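Side-chain contacts in heme-binding protein A (Haemophilus parasuis 29755, PDB 3TPA), which probably binds glutathione as a periplasmic solute-binding protein of the GbpA family, despite its name as a heme-binding protein: residues Phe122-Leu127 against Thr413-Asp418; Val357-Arg362 against Ala394-Arg399. The protein carries 1 engineered substitution. One frame throughout, in Å; residues are numbered along the deposited sequence. Where two conformers were deposited one is given.

Contact 1: residues Phe122-Leu127 against Thr413-Asp418; sequences FNWMNL and TSRNGD
In one of its two deposited conformers, Arg415 lays its guanidinium group against the base of the Trp124 side chain. CB of Trp124 sits over the centre of one guanidinium face, 3.7 Å from Arg415 CZ. The indole and guanidinium planes are only 15° apart, but the indole continues away, so the contact is with CB and the guanidinium is not stacked on the ring. Met125 fills the buried side. Its chain is bent at chi2 (-50°) and chi3 (-64°), which brings the sulfur and methyl to the loop. SD passes 4.0 Å from Arg415 CB, and the tight point is CE at 3.5 Å from Asn416 ND2. The amide of Asn416 is steadied by an Asx turn, in which Asp418 N donates to Asn416 OD1 (3.0 Å). The watery side is looser, and no direct hydrogen bond joins the segments. A water lies in the guanidinium plane at its edge. It donates to Trp124 O (2.9 Å) and, in that conformer, accepts a weak bond from Arg415 NH1. A Schellman motif ends helix 120-124 here, with Asn126 as its C-prime residue. The loop 413-418 leads from strand 407-413 to helix 420-427. Helix 153-156 flanks both partners: Thr156 touches Met125 and Asn416.

Contact 2: residues Val357-Arg362 against Ala394-Arg399; sequences VQPVVR and ADFNKR
A beta-alpha-beta unit frames this contact: strands 351-356 and 384-389 are parallel neighbours in the mixed sheet, with helix 368-381 between them in the chain. The loop 357-362 leaves the first strand, and helix 393-401 follows the second. Phe396 of that helix reaches the loop with the face of its ring. Its CG is anti to the backbone N (chi1 173°), and CB already points toward the loop. Two CH-pi contacts lie on the same face. Gln358 CA is 3.9 Å from the ring centroid, and Pro359 CD is 4.0 Å from it. They sit over different parts of the ring. Pro359 CD is nearest Phe396 CG, at 3.8 Å, while Gln358 CA and CB are both 3.6 Å from CZ. The carbonyl O of Val357 approaches obliquely, 3.5 Å from Phe396 CE1. No hydrogen bond crosses between the segments, and the contact is mainly packing of the ring against backbone and aliphatic carbons. Tyr410 of the neighbouring strand 407-413 also meets the Phe396 ring, and Trp393 touches Gln358 and Pro359. The Gln358 chain runs on extended past the ring. Its amide plane is turned 63° from the ring plane. The loop bends round so that Val360 O meets the end of this chain: Gln358 NE2 donates it a nearly straight bond, 2.9 Å long with an N-H...O angle of 172°.

In the fold
Contact 2 is nested along the chain inside the long loop closed by contact 1. The order is 122-127, 357-362, 394-399, 413-418. The two centres are 21 Å apart and the nearest atoms about 7 Å, without touching. The six-stranded mixed sheet links them. Strand 351-356 runs into contact 2, and its parallel neighbour 407-413 runs into contact 1. Both loops therefore leave the same end of that sheet. The centre of contact 1 lies about 8 Å from that of the chain, and the centre of contact 2 about 20 Å. Contact 1 ties the end of helix 120-124 to the loop after strand 407-413, 286 residues away, while contact 2 packs helix 393-401 on the loop after strand 351-356.

Contact 1: residues Phe122-Leu127 against Thr413-Asp418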
ATOM      1  N   PHE A 122      -8.865  -9.151  -1.441  1.00 18.86           N
ATOM      2  CA  PHE A 122     -10.214  -9.061  -1.994  1.00 16.98           C
ATOM      3  C   PHE A 122     -11.133  -8.307  -1.016  1.00 24.26           C
ATOM      4  O   PHE A 122     -11.901  -7.423  -1.413  1.00 17.66           O
ATOM      5  CB  PHE A 122     -10.751 -10.465  -2.282  1.00 25.38           C
ATOM      6  CG  PHE A 122     -12.022 -10.482  -3.093  1.00 24.21           C
ATOM      7  CD1 PHE A 122     -11.981 -10.404  -4.480  1.00 25.30           C
ATOM      8  CD2 PHE A 122     -13.252 -10.599  -2.475  1.00 22.92           C
ATOM      9  CE1 PHE A 122     -13.156 -10.427  -5.231  1.00 22.05           C
ATOM     10  CE2 PHE A 122     -14.441 -10.620  -3.228  1.00 19.79           C
ATOM     11  CZ  PHE A 122     -14.386 -10.534  -4.599  1.00 19.79           C
ATOM     12  N   ASN A 123     -11.033  -8.655   0.269  1.00 19.10           N
ATOM     13  CA  ASN A 123     -11.851  -8.028   1.314  1.00 18.86           C
ATOM     14  C   ASN A 123     -11.368  -6.634   1.714  1.00 22.66           C
ATOM     15  O   ASN A 123     -12.169  -5.721   1.905  1.00 18.82           O
ATOM     16  CB  ASN A 123     -11.934  -8.935   2.552  1.00 16.18           C
ATOM     17  CG  ASN A 123     -12.812 -10.146   2.309  1.00 23.42           C
ATOM     18  OD1 ASN A 123     -14.038 -10.052   2.330  1.00 26.77           O
ATOM     19  ND2 ASN A 123     -12.188 -11.283   2.049  1.00 22.74           N
ATOM     20  N   TRP A 124     -10.056  -6.466   1.830  1.00 26.13           N
ATOM     21  CA  TRP A 124      -9.507  -5.158   2.183  1.00 28.31           C
ATOM     22  C   TRP A 124      -9.901  -4.085   1.168  1.00 26.39           C
ATOM     23  O   TRP A 124     -10.134  -2.940   1.545  1.00 24.05           O
ATOM     24  CB  TRP A 124      -7.992  -5.220   2.346  1.00 31.52           C
ATOM     25  CG  TRP A 124      -7.554  -5.988   3.562  1.00 47.24           C
ATOM     26  CD1 TRP A 124      -8.262  -6.164   4.720  1.00 52.75           C
ATOM     27  CD2 TRP A 124      -6.328  -6.711   3.729  1.00 54.15           C
ATOM     28  NE1 TRP A 124      -7.542  -6.933   5.604  1.00 56.63           N
ATOM     29  CE2 TRP A 124      -6.352  -7.285   5.020  1.00 54.75           C
ATOM     30  CE3 TRP A 124      -5.204  -6.922   2.919  1.00 55.40           C
ATOM     31  CZ2 TRP A 124      -5.307  -8.050   5.515  1.00 47.70           C
ATOM     32  CZ3 TRP A 124      -4.168  -7.686   3.414  1.00 52.91           C
ATOM     33  CH2 TRP A 124      -4.225  -8.240   4.700  1.00 52.38           C
ATOM     34  N   MET A 125      -9.969  -4.463  -0.109  1.00 19.06           N
ATOM     35  CA  MET A 125     -10.352  -3.544  -1.183  1.00 21.34           C
ATOM     36  C   MET A 125     -11.870  -3.508  -1.435  1.00 24.98           C
ATOM     37  O   MET A 125     -12.340  -2.940  -2.425  1.00 26.08           O
ATOM     38  CB  MET A 125      -9.603  -3.889  -2.477  1.00 18.98           C
ATOM     39  CG  MET A 125      -8.084  -3.917  -2.315  1.00 12.15           C
ATOM     40  SD  MET A 125      -7.420  -2.444  -1.500  1.00 22.99           S
ATOM     41  CE  MET A 125      -7.840  -1.171  -2.690  1.00 25.53           C
ATOM     42  N   ASN A 126     -12.621  -4.132  -0.537  1.00 23.82           N
ATOM     43  CA  ASN A 126     -14.078  -4.054  -0.542  1.00 25.94           C
ATOM     44  C   ASN A 126     -14.736  -4.584  -1.799  1.00 24.62           C
ATOM     45  O   ASN A 126     -15.814  -4.142  -2.168  1.00 26.51           O
ATOM     46  CB  ASN A 126     -14.545  -2.621  -0.283  1.00 28.15           C
ATOM     47  CG  ASN A 126     -13.843  -1.984   0.892  1.00 42.70           C
ATOM     48  OD1 ASN A 126     -13.972  -2.432   2.036  1.00 40.16           O
ATOM     49  ND2 ASN A 126     -13.091  -0.922   0.618  1.00 49.27           N
ATOM     50  N   LEU A 127     -14.096  -5.535  -2.462  1.00 22.92           N
ATOM     51  CA  LEU A 127     -14.714  -6.133  -3.645  1.00 20.94           C
ATOM     52  C   LEU A 127     -15.994  -6.924  -3.349  1.00 23.36           C
ATOM     53  O   LEU A 127     -16.860  -7.028  -4.209  1.00 27.60           O
ATOM     54  CB  LEU A 127     -13.711  -7.012  -4.398  1.00 21.21           C
ATOM     55  CG  LEU A 127     -12.518  -6.207  -4.917  1.00 20.79           C
ATOM     56  CD1 LEU A 127     -11.645  -7.066  -5.792  1.00 21.07           C
ATOM     57  CD2 LEU A 127     -13.006  -4.989  -5.673  1.00 21.20           C
ATOM     58  N   THR A 413      -2.011   3.386   5.872  1.00 16.15           N
ATOM     59  CA  THR A 413      -1.343   3.053   4.620  1.00 15.19           C
ATOM     60  C   THR A 413      -2.375   2.781   3.545  1.00 19.52           C
ATOM     61  O   THR A 413      -3.288   1.980   3.742  1.00 18.14           O
ATOM     62  CB  THR A 413      -0.448   1.806   4.780  1.00 19.65           C
ATOM     63  OG1 THR A 413       0.611   2.105   5.694  1.00 18.91           O
ATOM     64  CG2 THR A 413       0.146   1.388   3.433  1.00 12.81           C
ATOM     65  N   SER A 414      -2.229   3.449   2.407  1.00 14.82           N
ATOM     66  CA  SER A 414      -3.108   3.214   1.273  1.00 14.66           C
ATOM     67  C   SER A 414      -2.584   2.054   0.435  1.00 19.94           C
ATOM     68  O   SER A 414      -1.399   2.013   0.108  1.00 19.26           O
ATOM     69  CB  SER A 414      -3.187   4.462   0.406  1.00 18.66           C
ATOM     70  OG  SER A 414      -3.929   4.215  -0.779  1.00 17.62           O
ATOM     71  N   ARG A 415      -3.460   1.129   0.060  1.00 17.56           N
ATOM     72  CA  ARG A 415      -3.022  -0.032  -0.705  0.61 18.99           C
ATOM     73  C   ARG A 415      -3.083   0.159  -2.218  1.00 18.84           C
ATOM     74  O   ARG A 415      -2.365  -0.514  -2.937  1.00 15.44           O
ATOM     75  CB  ARG A 415      -3.796  -1.287  -0.298  0.61 26.77           C
ATOM     76  CG  ARG A 415      -3.756  -1.582   1.184  0.61 32.93           C
ATOM     77  CD  ARG A 415      -4.698  -2.723   1.520  0.61 42.56           C
ATOM     78  NE  ARG A 415      -5.164  -2.663   2.900  0.61 45.22           N
ATOM     79  CZ  ARG A 415      -6.292  -2.075   3.280  0.61 40.26           C
ATOM     80  NH1 ARG A 415      -7.075  -1.489   2.384  0.61 44.34           N
ATOM     81  NH2 ARG A 415      -6.633  -2.069   4.557  0.61 26.56           N
ATOM     82  N   ASN A 416      -3.935   1.079  -2.704  1.00 15.47           N
ATOM     83  CA  ASN A 416      -4.014   1.346  -4.146  1.00 10.23           C
ATOM     84  C   ASN A 416      -3.505   2.731  -4.527  1.00 17.78           C
ATOM     85  O   ASN A 416      -3.418   3.078  -5.704  1.00 17.85           O
ATOM     86  CB  ASN A 416      -5.435   1.083  -4.727  1.00 16.52           C
ATOM     87  CG  ASN A 416      -6.492   2.065  -4.246  1.00 14.91           C
ATOM     88  OD1 ASN A 416      -6.196   3.063  -3.608  1.00 22.82           O
ATOM     89  ND2 ASN A 416      -7.753   1.771  -4.569  1.00 18.82           N
ATOM     90  N   GLY A 417      -3.162   3.522  -3.516  1.00 16.61           N
ATOM     91  CA  GLY A 417      -2.604   4.846  -3.721  1.00 15.05           C
ATOM     92  C   GLY A 417      -3.534   5.908  -4.282  1.00 13.65           C
ATOM     93  O   GLY A 417      -3.068   6.968  -4.683  1.00 16.98           O
ATOM     94  N   ASP A 418      -4.839   5.651  -4.318  1.00 11.03           N
ATOM     95  CA  ASP A 418      -5.795   6.670  -4.788  1.00 12.66           C
ATOM     96  C   ASP A 418      -6.205   7.598  -3.641  1.00 15.36           C
ATOM     97  O   ASP A 418      -6.315   7.144  -2.500  1.00 18.02           O
ATOM     98  CB  ASP A 418      -7.052   5.994  -5.349  1.00 14.12           C
ATOM     99  CG  ASP A 418      -7.928   6.950  -6.122  1.00 17.07           C
ATOM    100  OD1 ASP A 418      -8.766   7.627  -5.502  1.00 19.41           O
ATOM    101  OD2 ASP A 418      -7.773   7.039  -7.352  1.00 21.80           O
TER
HETATM  102  O   HOH W   1      -9.289  -0.222   1.390  1.00 61.58           O

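Contact 2: residues Val357-Arg362 against Ala394-Arg399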
ATOM      1  N   VAL A 357      -0.769   6.027  23.203  1.00 19.90           N
ATOM      2  CA  VAL A 357       0.437   5.597  22.482  1.00 20.76           C
ATOM      3  C   VAL A 357       0.214   4.262  21.764  1.00 24.65           C
ATOM      4  O   VAL A 357      -0.302   3.319  22.354  1.00 24.23           O
ATOM      5  CB  VAL A 357       1.646   5.474  23.435  1.00 20.02           C
ATOM      6  CG1 VAL A 357       2.889   4.997  22.688  1.00 16.94           C
ATOM      7  CG2 VAL A 357       1.916   6.797  24.132  1.00 24.25           C
ATOM      8  N   GLN A 358       0.595   4.188  20.487  1.00 19.20           N
ATOM      9  CA  GLN A 358       0.482   2.944  19.726  1.00 13.44           C
ATOM     10  C   GLN A 358       1.553   1.941  20.182  1.00 21.66           C
ATOM     11  O   GLN A 358       2.738   2.252  20.173  1.00 21.12           O
ATOM     12  CB  GLN A 358       0.584   3.206  18.220  1.00 10.46           C
ATOM     13  CG  GLN A 358       0.584   1.942  17.390  1.00 14.47           C
ATOM     14  CD  GLN A 358       0.328   2.173  15.922  1.00 22.55           C
ATOM     15  OE1 GLN A 358      -0.497   2.994  15.541  1.00 22.97           O
ATOM     16  NE2 GLN A 358       1.019   1.424  15.083  1.00 29.42           N
ATOM     17  N   PRO A 359       1.130   0.738  20.599  1.00 23.20           N
ATOM     18  CA  PRO A 359       2.073  -0.174  21.245  1.00 30.93           C
ATOM     19  C   PRO A 359       2.815  -1.102  20.282  1.00 28.32           C
ATOM     20  O   PRO A 359       3.750  -1.764  20.707  1.00 30.23           O
ATOM     21  CB  PRO A 359       1.166  -0.987  22.161  1.00 29.95           C
ATOM     22  CG  PRO A 359      -0.089  -1.090  21.386  1.00 28.16           C
ATOM     23  CD  PRO A 359      -0.251   0.235  20.682  1.00 22.52           C
ATOM     24  N   VAL A 360       2.398  -1.155  19.022  1.00 27.15           N
ATOM     25  CA  VAL A 360       3.029  -2.024  18.032  1.00 29.19           C
ATOM     26  C   VAL A 360       3.543  -1.192  16.872  1.00 34.95           C
ATOM     27  O   VAL A 360       2.749  -0.634  16.114  1.00 37.44           O
ATOM     28  CB  VAL A 360       2.044  -3.061  17.490  1.00 29.90           C
ATOM     29  CG1 VAL A 360       2.645  -3.815  16.308  1.00 34.84           C
ATOM     30  CG2 VAL A 360       1.644  -4.033  18.588  1.00 37.68           C
ATOM     31  N   VAL A 361       4.864  -1.112  16.728  1.00 28.97           N
ATOM     32  CA  VAL A 361       5.464  -0.253  15.715  1.00 31.59           C
ATOM     33  C   VAL A 361       5.106  -0.671  14.288  1.00 33.06           C
ATOM     34  O   VAL A 361       5.057  -1.860  13.959  1.00 29.09           O
ATOM     35  CB  VAL A 361       6.983  -0.155  15.866  1.00 35.94           C
ATOM     36  CG1 VAL A 361       7.333   0.354  17.254  1.00 38.46           C
ATOM     37  CG2 VAL A 361       7.626  -1.510  15.625  1.00 46.64           C
ATOM     38  N   ARG A 362       4.822   0.332  13.462  1.00 31.47           N
ATOM     39  CA  ARG A 362       4.571   0.141  12.049  1.00 27.47           C
ATOM     40  C   ARG A 362       5.497   1.065  11.286  1.00 20.65           C
ATOM     41  O   ARG A 362       5.994   2.044  11.848  1.00 19.96           O
ATOM     42  CB  ARG A 362       3.113   0.451  11.710  1.00 30.96           C
ATOM     43  CG  ARG A 362       2.114  -0.477  12.368  1.00 29.68           C
ATOM     44  CD  ARG A 362       2.021  -1.792  11.642  1.00 20.49           C
ATOM     45  NE  ARG A 362       1.132  -2.717  12.329  1.00 32.45           N
ATOM     46  CZ  ARG A 362       1.521  -3.854  12.896  1.00 44.62           C
ATOM     47  NH1 ARG A 362       2.793  -4.222  12.851  1.00 50.13           N
ATOM     48  NH2 ARG A 362       0.636  -4.632  13.504  1.00 44.24           N
ATOM     49  N   ALA A 394      -4.756  -4.982  20.622  1.00 22.20           N
ATOM     50  CA  ALA A 394      -6.182  -5.163  20.377  1.00 23.19           C
ATOM     51  C   ALA A 394      -7.065  -4.142  21.091  1.00 26.12           C
ATOM     52  O   ALA A 394      -8.032  -3.658  20.504  1.00 26.52           O
ATOM     53  CB  ALA A 394      -6.618  -6.586  20.732  1.00 28.82           C
ATOM     54  N   ASP A 395      -6.739  -3.820  22.345  1.00 24.59           N
ATOM     55  CA  ASP A 395      -7.528  -2.856  23.112  1.00 24.24           C
ATOM     56  C   ASP A 395      -7.394  -1.473  22.511  1.00 20.83           C
ATOM     57  O   ASP A 395      -8.377  -0.757  22.344  1.00 23.05           O
ATOM     58  CB  ASP A 395      -7.098  -2.799  24.587  1.00 29.54           C
ATOM     59  CG  ASP A 395      -7.595  -3.985  25.390  1.00 46.10           C
ATOM     60  OD1 ASP A 395      -8.613  -4.585  24.994  1.00 45.09           O
ATOM     61  OD2 ASP A 395      -6.962  -4.321  26.418  1.00 55.07           O
ATOM     62  N   PHE A 396      -6.156  -1.117  22.204  1.00 17.22           N
ATOM     63  CA  PHE A 396      -5.812   0.165  21.597  1.00 17.57           C
ATOM     64  C   PHE A 396      -6.701   0.402  20.386  1.00 15.44           C
ATOM     65  O   PHE A 396      -7.340   1.443  20.251  1.00 19.70           O
ATOM     66  CB  PHE A 396      -4.332   0.133  21.194  1.00 19.45           C
ATOM     67  CG  PHE A 396      -3.870   1.327  20.391  1.00 17.04           C
ATOM     68  CD1 PHE A 396      -3.559   2.522  21.011  1.00 13.76           C
ATOM     69  CD2 PHE A 396      -3.709   1.227  19.007  1.00 20.97           C
ATOM     70  CE1 PHE A 396      -3.112   3.616  20.266  1.00 13.60           C
ATOM     71  CE2 PHE A 396      -3.264   2.305  18.253  1.00 10.94           C
ATOM     72  CZ  PHE A 396      -2.958   3.499  18.887  1.00 12.54           C
ATOM     73  N   ASN A 397      -6.755  -0.590  19.510  1.00 16.76           N
ATOM     74  CA  ASN A 397      -7.571  -0.492  18.308  1.00 21.97           C
ATOM     75  C   ASN A 397      -9.075  -0.509  18.541  1.00 23.47           C
ATOM     76  O   ASN A 397      -9.794   0.266  17.933  1.00 20.52           O
ATOM     77  CB  ASN A 397      -7.198  -1.589  17.313  1.00 26.00           C
ATOM     78  CG  ASN A 397      -5.892  -1.303  16.622  1.00 29.67           C
ATOM     79  OD1 ASN A 397      -5.610  -0.157  16.276  1.00 31.66           O
ATOM     80  ND2 ASN A 397      -5.078  -2.330  16.432  1.00 32.89           N
ATOM     81  N   LYS A 398      -9.555  -1.400  19.399  1.00 21.15           N
ATOM     82  CA  LYS A 398     -11.000  -1.528  19.583  1.00 22.69           C
ATOM     83  C   LYS A 398     -11.573  -0.319  20.314  1.00 21.93           C
ATOM     84  O   LYS A 398     -12.621   0.199  19.950  1.00 24.91           O
ATOM     85  CB  LYS A 398     -11.362  -2.821  20.314  1.00 19.62           C
ATOM     86  CG  LYS A 398     -12.853  -3.077  20.379  1.00 21.79           C
ATOM     87  CD  LYS A 398     -13.151  -4.371  21.119  1.00 26.53           C
ATOM     88  CE  LYS A 398     -14.649  -4.663  21.108  1.00 29.54           C
ATOM     89  NZ  LYS A 398     -15.000  -5.784  22.016  1.00 47.08           N
ATOM     90  N   ARG A 399     -10.876   0.157  21.333  1.00 19.87           N
ATOM     91  CA  ARG A 399     -11.407   1.297  22.078  1.00 20.71           C
ATOM     92  C   ARG A 399     -11.195   2.618  21.359  1.00 20.91           C
ATOM     93  O   ARG A 399     -11.814   3.619  21.697  1.00 26.57           O
ATOM     94  CB  ARG A 399     -10.822   1.362  23.482  1.00 24.43           C
ATOM     95  CG  ARG A 399     -11.129   0.139  24.306  1.00 29.88           C
ATOM     96  CD  ARG A 399     -10.476   0.238  25.653  1.00 33.90           C
ATOM     97  NE  ARG A 399     -10.474  -1.054  26.315  1.00 43.51           N
ATOM     98  CZ  ARG A 399     -10.062  -1.246  27.561  1.00 37.81           C
ATOM     99  NH1 ARG A 399      -9.627  -0.220  28.274  1.00 35.94           N
ATOM    100  NH2 ARG A 399     -10.096  -2.456  28.088  1.00 37.38           N
TER